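Local atomic coordinates of pleckstrin homology domain-containing family A member 8 (Homo sapiens, PDB entry 5KDI), a protein that binds simple glycosphingolipids through its GLTP-fold domain and probably transfers them between membranes. Residues T24-L28 with V60-Y64. The protein carries 2 engineered substitutions. Residues are numbered along the deposited sequence; the frame is centred on the assembly and turned at random.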
loop_
_atom_site.group_PDB
_atom_site.type_symbol
_atom_site.label_atom_id
_atom_site.label_comp_id
_atom_site.label_asym_id
_atom_site.label_seq_id
_atom_site.Cartn_x
_atom_site.Cartn_y
_atom_site.Cartn_z
ATOM N N THR A 24 10.215 -9.588 4.653
ATOM C CA THR A 24 10.523 -8.318 3.983
ATOM C C THR A 24 10.262 -8.333 2.475
ATOM O O THR A 24 9.585 -7.451 1.992
ATOM C CB THR A 24 11.997 -7.990 4.219
ATOM O OG1 THR A 24 12.214 -7.967 5.658
ATOM C CG2 THR A 24 12.413 -6.639 3.580
ATOM N N GLU A 25 10.834 -9.308 1.737
ATOM C CA GLU A 25 10.707 -9.284 0.265
ATOM C C GLU A 25 9.272 -9.401 -0.173
ATOM O O GLU A 25 8.825 -8.686 -1.068
ATOM C CB GLU A 25 11.562 -10.328 -0.466
ATOM C CG GLU A 25 13.045 -10.357 -0.152
ATOM C CD GLU A 25 13.833 -11.334 -1.110
ATOM O OE1 GLU A 25 13.259 -11.836 -2.136
ATOM O OE2 GLU A 25 15.025 -11.646 -0.799
ATOM N N ALA A 26 8.534 -10.333 0.413
ATOM C CA ALA A 26 7.142 -10.533 0.009
ATOM C C ALA A 26 6.277 -9.299 0.259
ATOM O O ALA A 26 5.442 -8.924 -0.568
ATOM C CB ALA A 26 6.545 -11.782 0.662
ATOM N N PHE A 27 6.462 -8.662 1.403
ATOM C CA PHE A 27 5.753 -7.435 1.701
ATOM C C PHE A 27 6.032 -6.361 0.662
ATOM O O PHE A 27 5.120 -5.692 0.188
ATOM C CB PHE A 27 6.041 -6.994 3.142
ATOM C CG PHE A 27 5.250 -5.775 3.542
ATOM C CD1 PHE A 27 4.004 -5.945 4.129
ATOM C CD2 PHE A 27 5.727 -4.511 3.362
ATOM C CE1 PHE A 27 3.259 -4.874 4.512
ATOM C CE2 PHE A 27 4.984 -3.399 3.787
ATOM C CZ PHE A 27 3.761 -3.601 4.340
ATOM N N LEU A 28 7.317 -6.140 0.359
ATOM C CA LEU A 28 7.700 -5.090 -0.570
ATOM C C LEU A 28 7.142 -5.406 -1.973
ATOM O O LEU A 28 6.773 -4.501 -2.729
ATOM C CB LEU A 28 9.180 -4.866 -0.563
ATOM C CG LEU A 28 9.766 -4.309 0.762
ATOM C CD1 LEU A 28 11.278 -4.185 0.604
ATOM C CD2 LEU A 28 9.161 -2.958 1.118
ATOM N N VAL A 60 13.607 0.741 2.022
ATOM C CA VAL A 60 13.572 -0.464 2.826
ATOM C C VAL A 60 14.535 -1.545 2.266
ATOM O O VAL A 60 15.307 -2.145 3.008
ATOM C CB VAL A 60 12.136 -1.013 3.029
ATOM C CG1 VAL A 60 12.162 -2.271 3.944
ATOM C CG2 VAL A 60 11.252 0.078 3.637
ATOM N N ASN A 61 14.466 -1.731 0.965
ATOM C CA ASN A 61 15.285 -2.724 0.302
ATOM C C ASN A 61 16.769 -2.445 0.483
ATOM O O ASN A 61 17.574 -3.389 0.661
ATOM C CB ASN A 61 14.881 -2.814 -1.139
ATOM C CG ASN A 61 15.373 -4.037 -1.778
ATOM O OD1 ASN A 61 15.006 -5.147 -1.382
ATOM N ND2 ASN A 61 16.310 -3.844 -2.718
ATOM N N GLN A 62 17.152 -1.161 0.468
ATOM C CA GLN A 62 18.539 -0.779 0.649
ATOM C C GLN A 62 19.114 -1.267 1.983
ATOM O O GLN A 62 20.269 -1.618 2.052
ATOM C CB GLN A 62 18.715 0.732 0.547
ATOM C CG GLN A 62 18.751 1.249 -0.832
ATOM C CD GLN A 62 18.775 2.823 -0.916
ATOM O OE1 GLN A 62 18.495 3.593 0.066
ATOM N NE2 GLN A 62 19.069 3.289 -2.118
ATOM N N LYS A 63 18.322 -1.238 3.047
ATOM C CA LYS A 63 18.763 -1.761 4.318
ATOM C C LYS A 63 18.745 -3.324 4.233
ATOM O O LYS A 63 19.701 -3.976 4.673
ATOM C CB LYS A 63 17.909 -1.272 5.492
ATOM C CG LYS A 63 18.052 0.227 5.790
ATOM C CD LYS A 63 19.462 0.658 6.037
ATOM C CE LYS A 63 19.576 2.060 6.628
ATOM N NZ LYS A 63 19.394 2.095 8.169
ATOM N N TYR A 64 17.658 -3.872 3.741
ATOM C CA TYR A 64 17.469 -5.317 3.656
ATOM C C TYR A 64 18.691 -6.018 3.033
ATOM O O TYR A 64 19.248 -6.991 3.614
ATOM C CB TYR A 64 16.217 -5.648 2.856
ATOM C CG TYR A 64 16.057 -7.100 2.545
ATOM C CD1 TYR A 64 15.917 -8.034 3.552
ATOM C CD2 TYR A 64 15.941 -7.521 1.233
ATOM C CE1 TYR A 64 15.747 -9.386 3.258
ATOM C CE2 TYR A 64 15.779 -8.875 0.945
ATOM C CZ TYR A 64 15.663 -9.791 1.956
ATOM O OH TYR A 64 15.487 -11.126 1.688
HETATM O O HOH W 1 12.240 -11.692 2.745
#
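The first turn of helix 24-32 packs against the last turn of helix 47-64 in the all-helical GLTP fold. The axes of the two short segments run nearly antiparallel (164°) and approach to 11.0 Å, in a register that sets T24 opposite Y64 and L28 opposite N61. Y64 reaches across the gap: T24 CG2 sits over the face of the Y64 ring in a CH-pi contact, 4.1 Å from the centroid, and Y64 OH donates a short 2.6 Å hydrogen bond to E25 OE2. A water accepts from E25 N and makes a weak bond to the same hydroxyl. One turn further along helix 24-32, L28 CD1 meets V60 CG1 at 3.9 Å and also touches N61. T24 OG1 is hydrogen-bonded to F71 O, and I77 of helix 74-83 packs against both T24 and V60, whose side chain is about 9 Å from the bound galactosylceramide. Apolar contacts thus fill the buried side of the interface, while the tyrosine–glutamate bond ties the helix ends together at its exposed margin.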